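Local structure of cytolethal distending toxin protein C (Haemophilus ducreyi, 1SR4) at residues G53-K58 with K88-T93; L106-L111 with G131-R136. The protein is a lectin-like subunit of a bacterial genotoxin that assembles with its partner subunits and probably takes part in carbohydrate binding. All coordinates share one frame; numbering follows the deposited sequence.

Contact 1 of 2, residues G53-K58 with K88-T93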
# COMPACT_ATOMS: atom_id res chain seq x y z
N GLY C 53 -11.88 19.44 10.45
CA GLY C 53 -12.35 20.17 11.62
C GLY C 53 -11.78 19.60 12.91
O GLY C 53 -11.42 18.43 12.97
N LYS C 54 -11.74 20.42 13.96
CA LYS C 54 -11.17 19.98 15.23
C LYS C 54 -12.16 19.79 16.37
O LYS C 54 -11.76 19.65 17.52
CB LYS C 54 -10.08 20.97 15.66
CG LYS C 54 -8.93 21.10 14.67
CD LYS C 54 -8.21 19.77 14.48
CE LYS C 54 -7.32 19.78 13.25
NZ LYS C 54 -6.45 20.99 13.21
N GLU C 55 -13.45 19.75 16.07
CA GLU C 55 -14.43 19.62 17.14
C GLU C 55 -14.64 18.22 17.71
O GLU C 55 -15.35 18.07 18.70
CB GLU C 55 -15.79 20.16 16.69
CG GLU C 55 -16.41 19.39 15.56
CD GLU C 55 -15.98 19.90 14.20
OE1 GLU C 55 -14.77 20.11 13.99
OE2 GLU C 55 -16.85 20.10 13.33
N TYR C 56 -14.01 17.21 17.12
CA TYR C 56 -14.19 15.84 17.59
C TYR C 56 -12.89 15.21 18.11
O TYR C 56 -12.74 13.98 18.07
CB TYR C 56 -14.75 14.96 16.45
CG TYR C 56 -16.00 15.51 15.79
CD1 TYR C 56 -17.20 15.62 16.48
CD2 TYR C 56 -15.97 15.95 14.47
CE1 TYR C 56 -18.34 16.16 15.89
CE2 TYR C 56 -17.11 16.50 13.86
CZ TYR C 56 -18.29 16.60 14.57
OH TYR C 56 -19.40 17.19 13.99
N GLU C 57 -11.97 16.02 18.60
CA GLU C 57 -10.72 15.45 19.06
C GLU C 57 -10.79 14.64 20.35
O GLU C 57 -9.99 13.73 20.54
CB GLU C 57 -9.65 16.53 19.21
CG GLU C 57 -9.25 17.14 17.88
CD GLU C 57 -8.72 16.10 16.89
OE1 GLU C 57 -7.65 15.53 17.17
OE2 GLU C 57 -9.39 15.86 15.85
N LYS C 58 -11.74 14.94 21.22
CA LYS C 58 -11.80 14.22 22.49
C LYS C 58 -11.99 12.71 22.37
O LYS C 58 -11.38 11.95 23.13
CB LYS C 58 -12.87 14.82 23.41
CG LYS C 58 -14.29 14.31 23.22
CD LYS C 58 -15.09 14.51 24.51
CE LYS C 58 -16.49 13.90 24.43
NZ LYS C 58 -17.36 14.57 23.41
N LYS C 88 -22.30 18.62 5.03
CA LYS C 88 -22.11 19.66 6.05
C LYS C 88 -22.63 19.26 7.44
O LYS C 88 -22.27 19.89 8.44
CB LYS C 88 -22.80 20.97 5.61
CG LYS C 88 -22.05 21.77 4.54
CD LYS C 88 -22.12 21.13 3.13
CE LYS C 88 -20.91 20.23 2.83
NZ LYS C 88 -20.81 19.83 1.39
N ASP C 89 -23.48 18.24 7.51
CA ASP C 89 -23.99 17.78 8.81
C ASP C 89 -22.92 16.84 9.38
O ASP C 89 -23.09 15.61 9.42
CB ASP C 89 -25.32 17.03 8.63
CG ASP C 89 -25.89 16.53 9.95
OD1 ASP C 89 -25.26 16.77 10.99
OD2 ASP C 89 -26.96 15.88 9.94
N THR C 90 -21.82 17.43 9.82
CA THR C 90 -20.69 16.67 10.33
C THR C 90 -20.98 15.71 11.48
O THR C 90 -20.35 14.65 11.56
CB THR C 90 -19.52 17.62 10.69
OG1 THR C 90 -19.93 18.53 11.72
CG2 THR C 90 -19.11 18.42 9.48
N ASP C 91 -21.93 16.06 12.36
CA ASP C 91 -22.27 15.18 13.48
C ASP C 91 -22.73 13.81 12.99
O ASP C 91 -22.56 12.80 13.68
CB ASP C 91 -23.38 15.79 14.34
CG ASP C 91 -22.89 16.87 15.29
OD1 ASP C 91 -21.69 17.24 15.24
OD2 ASP C 91 -23.72 17.35 16.09
N HIS C 92 -23.33 13.76 11.81
CA HIS C 92 -23.81 12.48 11.27
C HIS C 92 -22.97 11.92 10.14
O HIS C 92 -23.17 10.79 9.74
CB HIS C 92 -25.24 12.61 10.77
CG HIS C 92 -26.23 12.90 11.85
ND1 HIS C 92 -26.65 11.95 12.76
CD2 HIS C 92 -26.85 14.05 12.21
CE1 HIS C 92 -27.48 12.50 13.63
NE2 HIS C 92 -27.62 13.78 13.31
N THR C 93 -22.03 12.70 9.62
CA THR C 93 -21.26 12.24 8.48
C THR C 93 -19.78 12.01 8.69
O THR C 93 -19.13 11.40 7.84
CB THR C 93 -21.41 13.21 7.30
OG1 THR C 93 -20.89 14.49 7.66
CG2 THR C 93 -22.89 13.37 6.93
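The phenolic oxygen of Y56 is held between two neighbouring side chains at the start of helix 90-93. It donates its proton to D91, Y56 OH lying 2.6 Å from D91 OD1, on the anti lone pair of that oxygen, the one turned away from its twin. T90 OG1 lies 2.7 Å from the same Y56 OH. Both partners meet the ring at its edge, close to its plane, while the carboxylate of D91 is turned 69° against the ring. With CG beside the backbone N and anti to the carbonyl carbon (chi1 -52°), the tyrosine extends from the type I turn K54-E57 across to the helix, spanning backbones whose nearest CA atoms, those of Y56 and D91, are 9.1 Å apart. One ring face carries the preceding side chain: E55 CG stands 3.4 Å above the plane, over its centre. The carboxylate of E55 finds its hydrogen bond in the hydroxyl of Y51, and its approach to T90 is looser. D89 is the N-cap residue of the helix, and D89 O receives H92 N and T93 OG1 from opposite faces of the carbonyl plane, the latter at 3.0 Å. Elsewhere the Y56 ring packs on L65 and A110, so the contact joins the loop between strands 46-50 and 64-69 to the short helix by the polar end of a buried aromatic. The bond from Y56 OH would be expected to stabilise the negative charge of D91 and polarise the phenolic O-H.

Contact 2 of 2, residues L106-L111 with G131-R136; sequences LIKDAL and GSVSGR
This is a buried, mostly apolar contact with a water-bridged polar link, set between strand 105-109, which pairs with strand 95-99, and the loop that precedes strand 137-138. V133 is its hub. The branch ends of L106 and V133 meet head-on, L106 CD2 4.1 Å from V133 CG1, and the end of K108 arrives at the same methyl, with K108 NZ also 4.1 Å away. That methyl is presented by a torsion that sets CG1 anti to the carbonyl carbon (chi1 -64°). The ammonium of K108 is carried there by a chain bent at chi3, and its charge is met by a salt bridge to D61. A water completes the link: it accepts from K108 NZ at 2.7 Å and lies 2.6 Å from G131 O. The loop keeps its shape by its own bonds. S132 OG accepts S134 N in an ST turn, V133-R136 is a type II turn with G135 at positive phi, and R136 NH1 reaches S132 O at 3.1 Å from above the carbonyl plane, the acceptor lying in the guanidinium plane. D61 also takes hydrogen bonds from S132 and V133, tying lysine and loop to one carboxylate, while S134 bonds to N206 of the neighbouring subunit A. Around this, L106 and V133 rest on I98 of strand 95-99 and F138 of strand 137-138.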
# COMPACT_ATOMS: atom_id res chain seq x y z
N LEU C 106 -11.63 -0.62 11.89
CA LEU C 106 -12.80 -0.52 12.75
C LEU C 106 -13.23 0.89 12.35
O LEU C 106 -12.40 1.70 11.95
CB LEU C 106 -12.42 -0.52 14.24
CG LEU C 106 -12.61 -1.82 15.01
CD1 LEU C 106 -11.60 -2.83 14.51
CD2 LEU C 106 -12.43 -1.58 16.52
N ILE C 107 -14.52 1.19 12.42
CA ILE C 107 -14.96 2.53 12.07
C ILE C 107 -15.88 3.07 13.15
O ILE C 107 -16.89 2.45 13.47
CB ILE C 107 -15.73 2.57 10.73
CG1 ILE C 107 -14.86 2.02 9.60
CG2 ILE C 107 -16.13 4.03 10.42
CD1 ILE C 107 -15.55 1.97 8.23
N LYS C 108 -15.52 4.22 13.72
CA LYS C 108 -16.36 4.82 14.75
C LYS C 108 -16.95 6.12 14.22
O LYS C 108 -16.45 6.67 13.23
CB LYS C 108 -15.55 5.11 16.02
CG LYS C 108 -14.90 3.87 16.61
CD LYS C 108 -14.71 3.98 18.11
CE LYS C 108 -13.37 4.58 18.47
NZ LYS C 108 -13.19 4.59 19.96
N ASP C 109 -18.03 6.58 14.85
CA ASP C 109 -18.59 7.87 14.47
C ASP C 109 -17.79 8.87 15.32
O ASP C 109 -17.35 8.54 16.43
CB ASP C 109 -20.10 7.95 14.77
CG ASP C 109 -20.41 7.91 16.26
OD1 ASP C 109 -20.05 6.92 16.93
OD2 ASP C 109 -21.03 8.88 16.75
N ALA C 110 -17.55 10.06 14.78
CA ALA C 110 -16.77 11.06 15.48
C ALA C 110 -17.47 11.65 16.68
O ALA C 110 -16.84 11.96 17.68
CB ALA C 110 -16.36 12.17 14.51
N LEU C 111 -18.79 11.80 16.58
CA LEU C 111 -19.55 12.41 17.66
C LEU C 111 -19.67 11.59 18.95
O LEU C 111 -19.38 12.11 20.03
CB LEU C 111 -20.96 12.77 17.19
CG LEU C 111 -21.82 13.45 18.27
CD1 LEU C 111 -21.34 14.89 18.46
CD2 LEU C 111 -23.27 13.46 17.86
N GLY C 131 -14.59 2.03 25.90
CA GLY C 131 -13.71 3.19 25.80
C GLY C 131 -12.74 2.96 24.65
O GLY C 131 -13.09 2.34 23.65
N SER C 132 -11.52 3.46 24.78
CA SER C 132 -10.53 3.30 23.72
C SER C 132 -10.46 1.86 23.22
O SER C 132 -10.49 0.90 24.02
CB SER C 132 -9.15 3.73 24.22
OG SER C 132 -8.18 3.55 23.21
N VAL C 133 -10.38 1.69 21.91
CA VAL C 133 -10.28 0.35 21.35
C VAL C 133 -8.82 -0.10 21.21
O VAL C 133 -8.56 -1.22 20.77
CB VAL C 133 -10.96 0.25 19.96
CG1 VAL C 133 -12.45 0.51 20.09
CG2 VAL C 133 -10.33 1.26 18.99
N SER C 134 -7.86 0.74 21.61
CA SER C 134 -6.45 0.38 21.45
C SER C 134 -6.06 -0.96 22.04
O SER C 134 -6.31 -1.22 23.20
CB SER C 134 -5.53 1.43 22.09
OG SER C 134 -5.66 2.67 21.46
N GLY C 135 -5.43 -1.80 21.22
CA GLY C 135 -4.97 -3.09 21.70
C GLY C 135 -6.03 -4.14 21.97
O GLY C 135 -5.70 -5.21 22.46
N ARG C 136 -7.29 -3.84 21.68
CA ARG C 136 -8.35 -4.81 21.91
C ARG C 136 -8.59 -5.58 20.61
O ARG C 136 -8.28 -5.08 19.52
CB ARG C 136 -9.63 -4.11 22.37
CG ARG C 136 -9.56 -3.56 23.80
CD ARG C 136 -10.68 -2.56 24.10
NE ARG C 136 -12.01 -3.08 23.78
CZ ARG C 136 -13.08 -2.31 23.60
NH1 ARG C 136 -12.96 -0.99 23.69
NH2 ARG C 136 -14.26 -2.84 23.32
O HOH W 1 -14.58 2.99 21.66

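How the contacts relate
Both contacts fasten a loop to another part of one trefoil-family domain, yet each does so by chemistry suited to its place. Contact 1, partly buried, depends on direct hydrogen bonds at the far end of one aromatic ring. Contact 2, more fully buried, depends on methyl packing with a lysine whose charge is answered by D61, outside both of its segments, and by a water. Their centres lie about 15 Å apart and they meet directly: Y56 CG packs 3.6 Å from A110 CB, and D91 O approaches L111 CB at 3.9 Å. The end of 106-111 therefore borders both segments of contact 1, whereas 131-136 turns to subunit A. No other chain touches contact 1.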